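Local coordinates for protein histone-lysine N-methyltransferase SETMAR (Homo sapiens, PDB 3BO5) that dimethylates a lysine of histone H3 through its SET domain and, fused to a mariner transposase, takes part in DNA double-strand break repair, at residues F103-L108 and C115-V120; I57-C62 and P221-S226; P42-G47 and V228-L233. The protein carries 2 engineered substitutions. All blocks are in the same frame, centred on the assembly; numbering follows the deposited sequence.

Contact 1. Residues F103-L108 and C115-V120; sequences FECNVL and CRNRVV. With ZN (zinc ion), chain C; ZN (zinc ion), chain B.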
loop_
_atom_site.group_PDB
_atom_site.type_symbol
_atom_site.label_atom_id
_atom_site.label_comp_id
_atom_site.label_asym_id
_atom_site.label_seq_id
_atom_site.Cartn_x
_atom_site.Cartn_y
_atom_site.Cartn_z
ATOM N N PHE A 103 -1.623 11.792 9.285
ATOM C CA PHE A 103 -2.801 12.356 8.627
ATOM C C PHE A 103 -2.347 13.302 7.555
ATOM O O PHE A 103 -1.559 14.157 7.828
ATOM C CB PHE A 103 -3.636 13.129 9.658
ATOM C CG PHE A 103 -4.307 12.231 10.617
ATOM C CD1 PHE A 103 -5.637 11.830 10.388
ATOM C CD2 PHE A 103 -3.625 11.799 11.764
ATOM C CE1 PHE A 103 -6.286 10.963 11.291
ATOM C CE2 PHE A 103 -4.281 10.926 12.689
ATOM C CZ PHE A 103 -5.579 10.542 12.438
ATOM N N GLU A 104 -2.821 13.109 6.342
ATOM C CA GLU A 104 -2.664 14.147 5.274
ATOM C C GLU A 104 -3.780 15.182 5.361
ATOM O O GLU A 104 -4.897 14.899 5.840
ATOM C CB GLU A 104 -2.670 13.503 3.869
ATOM C CG GLU A 104 -1.427 12.670 3.688
ATOM C CD GLU A 104 -1.107 12.361 2.214
ATOM O OE1 GLU A 104 -1.871 12.743 1.276
ATOM O OE2 GLU A 104 -0.078 11.656 2.087
ATOM N N CYS A 105 -3.503 16.378 4.799
ATOM C CA CYS A 105 -4.600 17.324 4.584
ATOM C C CYS A 105 -5.549 16.684 3.563
ATOM O O CYS A 105 -5.149 15.854 2.761
ATOM C CB CYS A 105 -4.043 18.659 4.166
ATOM S SG CYS A 105 -3.255 19.446 5.498
ATOM N N ASN A 106 -6.854 16.972 3.732
ATOM C CA ASN A 106 -7.873 16.265 3.004
ATOM C C ASN A 106 -8.784 17.184 2.219
ATOM O O ASN A 106 -8.478 18.330 2.013
ATOM C CB ASN A 106 -8.618 15.299 3.915
ATOM C CG ASN A 106 -9.490 15.998 4.933
ATOM O OD1 ASN A 106 -9.878 17.138 4.751
ATOM N ND2 ASN A 106 -9.879 15.265 5.998
ATOM N N VAL A 107 -9.900 16.630 1.741
ATOM C CA VAL A 107 -10.734 17.437 0.836
ATOM C C VAL A 107 -11.350 18.651 1.586
ATOM O O VAL A 107 -11.777 19.634 0.954
ATOM C CB VAL A 107 -11.810 16.530 0.209
ATOM C CG1 VAL A 107 -12.803 16.044 1.251
ATOM C CG2 VAL A 107 -12.484 17.220 -1.008
ATOM N N LEU A 108 -11.405 18.561 2.910
ATOM C CA LEU A 108 -12.000 19.634 3.675
ATOM C C LEU A 108 -11.030 20.679 4.183
ATOM O O LEU A 108 -11.466 21.772 4.704
ATOM C CB LEU A 108 -12.784 19.067 4.828
ATOM C CG LEU A 108 -13.913 18.159 4.331
ATOM C CD1 LEU A 108 -14.605 17.791 5.635
ATOM C CD2 LEU A 108 -14.863 18.830 3.317
ATOM N N CYS A 115 -0.211 22.019 -0.717
ATOM C CA CYS A 115 0.211 21.852 0.632
ATOM C C CYS A 115 1.190 20.660 0.679
ATOM O O CYS A 115 0.928 19.624 0.084
ATOM C CB CYS A 115 -1.019 21.508 1.504
ATOM S SG CYS A 115 -0.616 21.107 3.224
ATOM N N ARG A 116 2.285 20.829 1.431
ATOM C CA ARG A 116 3.298 19.762 1.579
ATOM C C ARG A 116 2.782 18.540 2.294
ATOM O O ARG A 116 3.453 17.495 2.211
ATOM C CB ARG A 116 4.565 20.238 2.285
ATOM C CG ARG A 116 5.361 21.100 1.288
ATOM C CD ARG A 116 6.233 22.118 2.013
ATOM N NE ARG A 116 7.350 21.553 2.762
ATOM C CZ ARG A 116 8.278 22.312 3.348
ATOM N NH1 ARG A 116 9.276 21.757 4.015
ATOM N NH2 ARG A 116 8.199 23.640 3.259
ATOM N N ASN A 117 1.629 18.662 2.949
ATOM C CA ASN A 117 1.051 17.503 3.628
ATOM C C ASN A 117 -0.010 16.810 2.776
ATOM O O ASN A 117 -0.905 16.157 3.352
ATOM C CB ASN A 117 0.487 17.891 5.018
ATOM C CG ASN A 117 0.259 16.717 5.901
ATOM O OD1 ASN A 117 1.125 15.858 6.004
ATOM N ND2 ASN A 117 -0.870 16.721 6.614
ATOM N N ARG A 118 0.100 16.946 1.452
ATOM C CA ARG A 118 -0.734 16.173 0.484
ATOM C C ARG A 118 0.251 15.444 -0.389
ATOM O O ARG A 118 0.958 16.086 -1.189
ATOM C CB ARG A 118 -1.614 17.111 -0.366
ATOM C CG ARG A 118 -2.529 17.984 0.480
ATOM C CD ARG A 118 -3.203 18.955 -0.415
ATOM N NE ARG A 118 -4.175 19.851 0.260
ATOM C CZ ARG A 118 -5.419 19.546 0.552
ATOM N NH1 ARG A 118 -5.873 18.318 0.387
ATOM N NH2 ARG A 118 -6.213 20.514 1.089
ATOM N N VAL A 119 0.341 14.135 -0.209
ATOM C CA VAL A 119 1.344 13.310 -0.937
ATOM C C VAL A 119 0.655 12.041 -1.396
ATOM O O VAL A 119 0.469 11.898 -2.608
ATOM C CB VAL A 119 2.602 13.017 -0.131
ATOM C CG1 VAL A 119 3.457 11.929 -0.757
ATOM C CG2 VAL A 119 3.380 14.300 0.034
ATOM N N VAL A 120 0.239 11.138 -0.500
ATOM C CA VAL A 120 -0.397 9.880 -0.995
ATOM C C VAL A 120 -1.584 10.195 -1.897
ATOM O O VAL A 120 -1.838 9.573 -2.950
ATOM C CB VAL A 120 -0.824 9.083 0.198
ATOM C CG1 VAL A 120 -1.664 7.838 -0.183
ATOM C CG2 VAL A 120 0.441 8.680 1.001
HETATM ZN ZN ZN C . -2.560 21.425 4.408
HETATM ZN ZN ZN B . -5.129 19.770 6.880
#
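C105 and C115 meet through metal: both sulfurs bind the zinc ion of chain C, C115 SG at 2.3 Å, and C105 SG also binds the zinc ion of chain B, so one thiolate bridges two metals. Cysteine suits both places because its thiolate binds zinc, and at C105 the sulfur can also bridge two ions.

Hydrogen bonds, most of them between a side chain and the backbone, join the two loops. The carboxylate of E104 receives two successive amides: V120 N reaches E104 OE2 on its syn lone pair at 2.7 Å, while V119 N comes to E104 OE1 from above the carboxylate plane at 3.0 Å. An extended chain beyond CG (chi2 -162°) carries CD out toward these amides, and Q121 also donates to E104 OE1. N117 works in both directions, ND2 giving a bond to F103 O (2.9 Å) nearly in its own amide plane, and its O accepting, backbone to backbone, from C105 N (3.0 Å).

R118 lays its guanidinium with one face against C105 CB and turns NH1 and NH2 end-on to a single atom, N106 O; the NH1 bond measures 3.1 Å, and Q121 OE1 is a further partner of NH1. Two nitrogens of the arginine thus satisfy one carbonyl oxygen in a buried loop.

C69 and C111 complete the site of the chain C zinc, in the triangular three-zinc cluster of the pre-SET domain.

Contact 2. Residues I57-C62 and P221-S226; sequences ITFPGC and PVRIDS. With ZN (zinc ion), chain B; ZN (zinc ion), chain D.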
loop_
_atom_site.group_PDB
_atom_site.type_symbol
_atom_site.label_atom_id
_atom_site.label_comp_id
_atom_site.label_asym_id
_atom_site.label_seq_id
_atom_site.Cartn_x
_atom_site.Cartn_y
_atom_site.Cartn_z
ATOM N N ILE A 57 -15.995 10.941 3.870
ATOM C CA ILE A 57 -15.194 11.831 4.711
ATOM C C ILE A 57 -15.610 11.704 6.181
ATOM O O ILE A 57 -16.827 11.866 6.466
ATOM C CB ILE A 57 -15.420 13.275 4.301
ATOM C CG1 ILE A 57 -15.245 13.421 2.794
ATOM C CG2 ILE A 57 -14.507 14.163 5.157
ATOM C CD1 ILE A 57 -15.706 14.826 2.247
ATOM N N THR A 58 -14.629 11.428 7.063
ATOM C CA THR A 58 -14.749 11.316 8.531
ATOM C C THR A 58 -14.108 12.523 9.222
ATOM O O THR A 58 -14.571 12.955 10.298
ATOM C CB THR A 58 -13.953 10.064 9.102
ATOM O OG1 THR A 58 -14.242 8.907 8.334
ATOM C CG2 THR A 58 -14.210 9.814 10.576
ATOM N N PHE A 59 -13.025 13.049 8.612
ATOM C CA PHE A 59 -12.196 14.053 9.311
ATOM C C PHE A 59 -12.430 15.428 8.784
ATOM O O PHE A 59 -12.405 15.626 7.578
ATOM C CB PHE A 59 -10.715 13.700 9.142
ATOM C CG PHE A 59 -10.385 12.402 9.740
ATOM C CD1 PHE A 59 -10.629 12.196 11.090
ATOM C CD2 PHE A 59 -9.910 11.336 8.975
ATOM C CE1 PHE A 59 -10.354 10.926 11.699
ATOM C CE2 PHE A 59 -9.602 10.099 9.582
ATOM C CZ PHE A 59 -9.822 9.889 10.907
ATOM N N PRO A 60 -12.697 16.387 9.702
ATOM C CA PRO A 60 -13.089 17.711 9.196
ATOM C C PRO A 60 -11.971 18.596 8.665
ATOM O O PRO A 60 -12.258 19.605 8.009
ATOM C CB PRO A 60 -13.677 18.405 10.402
ATOM C CG PRO A 60 -13.202 17.708 11.588
ATOM C CD PRO A 60 -12.872 16.259 11.160
ATOM N N GLY A 61 -10.766 18.141 8.922
ATOM C CA GLY A 61 -9.581 18.847 8.378
ATOM C C GLY A 61 -9.023 19.933 9.290
ATOM O O GLY A 61 -9.502 20.166 10.430
ATOM N N CYS A 62 -7.999 20.626 8.780
ATOM C CA CYS A 62 -7.388 21.697 9.560
ATOM C C CYS A 62 -7.992 23.022 9.164
ATOM O O CYS A 62 -8.732 23.156 8.176
ATOM C CB CYS A 62 -5.896 21.707 9.296
ATOM S SG CYS A 62 -5.452 22.038 7.570
ATOM N N PRO A 221 0.275 3.302 7.404
ATOM C CA PRO A 221 -1.169 3.693 7.309
ATOM C C PRO A 221 -1.268 5.203 7.256
ATOM O O PRO A 221 -0.702 5.901 8.103
ATOM C CB PRO A 221 -1.771 3.145 8.631
ATOM C CG PRO A 221 -0.717 2.176 9.207
ATOM C CD PRO A 221 0.624 2.686 8.691
ATOM N N VAL A 222 -1.903 5.713 6.194
ATOM C CA VAL A 222 -2.016 7.148 6.032
ATOM C C VAL A 222 -3.506 7.489 5.950
ATOM O O VAL A 222 -4.201 6.991 5.064
ATOM C CB VAL A 222 -1.282 7.615 4.763
ATOM C CG1 VAL A 222 -1.583 9.106 4.546
ATOM C CG2 VAL A 222 0.241 7.393 4.918
ATOM N N ARG A 223 -3.964 8.339 6.893
ATOM C CA ARG A 223 -5.361 8.797 6.802
ATOM C C ARG A 223 -5.506 10.087 6.063
ATOM O O ARG A 223 -4.694 10.982 6.234
ATOM C CB ARG A 223 -6.005 8.857 8.208
ATOM C CG ARG A 223 -6.265 7.461 8.765
ATOM C CD ARG A 223 -6.664 7.441 10.212
ATOM N NE ARG A 223 -7.059 6.065 10.539
ATOM C CZ ARG A 223 -6.203 5.085 10.838
ATOM N NH1 ARG A 223 -4.880 5.293 10.830
ATOM N NH2 ARG A 223 -6.686 3.873 11.150
ATOM N N ILE A 224 -6.561 10.199 5.261
ATOM C CA ILE A 224 -6.801 11.381 4.450
ATOM C C ILE A 224 -8.244 11.826 4.754
ATOM O O ILE A 224 -8.472 12.540 5.712
ATOM C CB ILE A 224 -6.570 11.151 2.981
ATOM C CG1 ILE A 224 -5.149 10.499 2.806
ATOM C CG2 ILE A 224 -6.696 12.491 2.173
ATOM C CD1 ILE A 224 -4.659 10.339 1.372
ATOM N N ASP A 225 -9.191 11.373 3.941
ATOM C CA ASP A 225 -10.598 11.739 4.226
ATOM C C ASP A 225 -11.268 10.883 5.275
ATOM O O ASP A 225 -12.125 11.327 6.002
ATOM C CB ASP A 225 -11.426 11.655 2.952
ATOM C CG ASP A 225 -11.008 12.643 1.888
ATOM O OD1 ASP A 225 -10.533 13.687 2.220
ATOM O OD2 ASP A 225 -11.232 12.416 0.670
ATOM N N SER A 226 -10.855 9.627 5.321
ATOM C CA SER A 226 -11.526 8.550 6.032
ATOM C C SER A 226 -10.774 7.966 7.185
ATOM O O SER A 226 -9.535 7.880 7.180
ATOM C CB SER A 226 -11.791 7.442 4.970
ATOM O OG SER A 226 -12.392 6.289 5.559
HETATM ZN ZN ZN B . -5.129 19.770 6.880
HETATM ZN ZN ZN D . -3.264 22.751 8.083
HETATM O O HOH W 1 -14.892 6.857 5.977
#
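The ring of F59 is set against R223 and the turn that follows it. The CE2 corner does most of the touching: it lies 4.0 Å from R223 CD and 3.3 Å from S226 O, the latter near the ring plane at its edge, where I224 O also lies. Ring and guanidinium planes stand 76° apart; the extended aliphatic part of R223 meets the phenyl, while its charged end turns to E185 in a salt bridge. T58 CB covers one face of the same ring. A phenylalanine suits this place, offering C-H groups to carbonyl oxygens and ring carbons to the methylenes of R223.

T58 OG1 lies 3.6 Å from S226 CA, and one water joins T58 OG1 to S226 OG, accepting from the serine at 2.6 Å. T58 OG1 also bonds to M227, and S226 OG to V228 N.

D225 O ties the backbones together. It accepts from T58 N at 2.7 Å, almost straight at 170°, and from F59 N at 3.3 Å, the two donors arriving from opposite faces of its plane; I57 CA adds a CA-H...O contact at 3.4 Å.

The arrangement joins the loop that follows strand 217-223 of the SET domain to the pre-SET loop leading into C62, whose sulfur bridges two zinc ions of the three-zinc, nine-cysteine cluster.

Contact 3. Residues P42-G47 and V228-L233; sequences PDHVVG and VPKLAL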
loop_
_atom_site.group_PDB
_atom_site.type_symbol
_atom_site.label_atom_id
_atom_site.label_comp_id
_atom_site.label_asym_id
_atom_site.label_seq_id
_atom_site.Cartn_x
_atom_site.Cartn_y
_atom_site.Cartn_z
ATOM N N PRO A 42 -8.267 2.396 -8.360
ATOM C CA PRO A 42 -7.151 3.132 -7.802
ATOM C C PRO A 42 -7.291 3.364 -6.334
ATOM O O PRO A 42 -6.318 3.855 -5.654
ATOM C CB PRO A 42 -7.205 4.468 -8.593
ATOM C CG PRO A 42 -8.714 4.665 -8.825
ATOM C CD PRO A 42 -9.263 3.249 -9.042
ATOM N N ASP A 43 -8.482 3.055 -5.756
ATOM C CA ASP A 43 -8.728 3.420 -4.393
ATOM C C ASP A 43 -9.471 2.304 -3.676
ATOM O O ASP A 43 -10.103 1.489 -4.317
ATOM C CB ASP A 43 -9.603 4.661 -4.260
ATOM C CG ASP A 43 -8.810 5.913 -4.532
ATOM O OD1 ASP A 43 -8.008 6.280 -3.668
ATOM O OD2 ASP A 43 -9.071 6.498 -5.600
ATOM N N HIS A 44 -9.417 2.301 -2.365
ATOM C CA HIS A 44 -10.226 1.302 -1.599
ATOM C C HIS A 44 -11.712 1.433 -2.016
ATOM O O HIS A 44 -12.244 2.536 -2.351
ATOM C CB HIS A 44 -10.257 1.582 -0.124
ATOM C CG HIS A 44 -8.973 1.380 0.618
ATOM N ND1 HIS A 44 -8.060 0.383 0.313
ATOM C CD2 HIS A 44 -8.497 2.030 1.717
ATOM C CE1 HIS A 44 -7.078 0.436 1.207
ATOM N NE2 HIS A 44 -7.315 1.426 2.052
ATOM N N VAL A 45 -12.401 0.288 -1.956
ATOM C CA VAL A 45 -13.836 0.255 -2.193
ATOM C C VAL A 45 -14.450 -0.507 -1.024
ATOM O O VAL A 45 -13.769 -1.221 -0.292
ATOM C CB VAL A 45 -14.184 -0.465 -3.493
ATOM C CG1 VAL A 45 -13.510 0.236 -4.711
ATOM C CG2 VAL A 45 -13.762 -1.957 -3.442
ATOM N N VAL A 46 -15.761 -0.284 -0.847
ATOM C CA VAL A 46 -16.492 -1.032 0.186
ATOM C C VAL A 46 -16.536 -2.484 -0.185
ATOM O O VAL A 46 -16.812 -2.851 -1.368
ATOM C CB VAL A 46 -17.980 -0.603 0.241
ATOM C CG1 VAL A 46 -18.822 -1.645 1.054
ATOM C CG2 VAL A 46 -18.081 0.732 0.835
ATOM N N GLY A 47 -16.311 -3.337 0.840
ATOM C CA GLY A 47 -16.428 -4.771 0.601
ATOM C C GLY A 47 -17.366 -5.310 1.673
ATOM O O GLY A 47 -17.750 -4.564 2.618
ATOM N N VAL A 228 -10.696 4.878 7.514
ATOM C CA VAL A 228 -10.071 3.717 6.861
ATOM C C VAL A 228 -8.730 4.220 6.252
ATOM O O VAL A 228 -8.740 5.078 5.325
ATOM C CB VAL A 228 -10.897 3.157 5.759
ATOM C CG1 VAL A 228 -10.173 1.850 5.247
ATOM C CG2 VAL A 228 -12.255 2.704 6.394
ATOM N N PRO A 229 -7.624 3.715 6.770
ATOM C CA PRO A 229 -6.362 4.259 6.271
ATOM C C PRO A 229 -5.978 3.781 4.890
ATOM O O PRO A 229 -6.358 2.693 4.453
ATOM C CB PRO A 229 -5.318 3.700 7.244
ATOM C CG PRO A 229 -5.854 2.333 7.558
ATOM C CD PRO A 229 -7.383 2.702 7.814
ATOM N N LYS A 230 -5.266 4.629 4.158
ATOM C CA LYS A 230 -4.593 4.192 2.988
ATOM C C LYS A 230 -3.331 3.442 3.427
ATOM O O LYS A 230 -2.708 3.787 4.429
ATOM C CB LYS A 230 -4.156 5.455 2.228
ATOM C CG LYS A 230 -5.289 6.380 1.927
ATOM C CD LYS A 230 -6.485 5.691 1.249
ATOM C CE LYS A 230 -7.508 6.772 0.837
ATOM N NZ LYS A 230 -8.812 6.014 0.494
ATOM N N LEU A 231 -3.008 2.374 2.700
ATOM C CA LEU A 231 -1.847 1.540 3.035
ATOM C C LEU A 231 -0.792 1.960 2.047
ATOM O O LEU A 231 -0.722 1.484 0.932
ATOM C CB LEU A 231 -2.195 0.049 2.851
ATOM C CG LEU A 231 -3.336 -0.434 3.765
ATOM C CD1 LEU A 231 -3.397 -1.971 3.662
ATOM C CD2 LEU A 231 -3.271 0.083 5.181
ATOM N N ALA A 232 -0.020 2.946 2.483
ATOM C CA ALA A 232 0.831 3.692 1.523
ATOM C C ALA A 232 2.227 3.130 1.537
ATOM O O ALA A 232 2.822 3.075 2.611
ATOM C CB ALA A 232 0.836 5.157 1.951
ATOM N N LEU A 233 2.772 2.760 0.374
ATOM C CA LEU A 233 4.141 2.147 0.334
ATOM C C LEU A 233 5.049 3.267 -0.153
ATOM O O LEU A 233 4.772 3.925 -1.171
ATOM C CB LEU A 233 4.239 1.009 -0.687
ATOM C CG LEU A 233 3.428 -0.130 -0.046
ATOM C CD1 LEU A 233 2.246 -0.660 -0.790
ATOM C CD2 LEU A 233 4.272 -1.094 0.726
HETATM O O HOH W 2 -7.641 4.491 -1.599
HETATM O O HOH W 3 -9.274 7.895 -1.847
#
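H44 CG stands anti to the carbonyl carbon (chi1 -69°), which directs the imidazole from the loop before strand 45-46 toward 228-233. K230 bends at chi2 (-51°), and beyond that bend its chain runs out to bring NZ near D43. The contact lies on the mixed β-sheet of the SET fold, which strand 45-46 from the N-terminal part of the chain extends: this strand pairs with strand 151-160, whose other partners include strand 230-235, so the two segments sit beside a shared strand without pairing directly.

The direct polar link is the bond from H44 NE2 to P229 O, 2.9 Å long, with the carbonyl oxygen almost exactly in the ring plane. Histidine suits this buried place because a flat ring can give an N-H to a backbone carbonyl at its edge and still pack carbon against V228, whose CG1 lies 3.9 Å from H44 CD2. On the other nitrogen, ND1 has a weak hydrogen bond with G157 N of strand 151-160. An alanine here would probably leave P229 O without this donor and open a gap beside V228 CG1.

D43 and K230 carry opposite charges, yet D43 OD1 and K230 NZ stay 4.2 Å apart, beyond a salt bridge. Two waters fill the role of intermediary, each donating to the carboxylate and accepting from the ammonium. The long, flexible lysine can reach them from a strand, while the short aspartate holds its oxygen close to the loop. One of these waters also accepts from the backbone, its oxygen 2.9 Å from H44 N.

The contacts are nested along the chain: contact 1 lies inside the loop closed by contact 2, and contact 2 inside that closed by contact 3. The centres of contacts 1 and 2 are about 9 Å apart, those of 2 and 3 about 12 Å, and those of 1 and 3 about 15 Å. Strands 217-223 and 230-235, neighbours in one mixed sheet, connect contacts 2 and 3, with V222 N probably bonded to K230 O. Contact 1 joins this sheet through E104 N, probably bonded to R223 O, and V120 packed on A232. The zinc-bearing pre-SET region is thereby fastened to the SET sheet, contacts 1 and 2 sharing the chain B zinc.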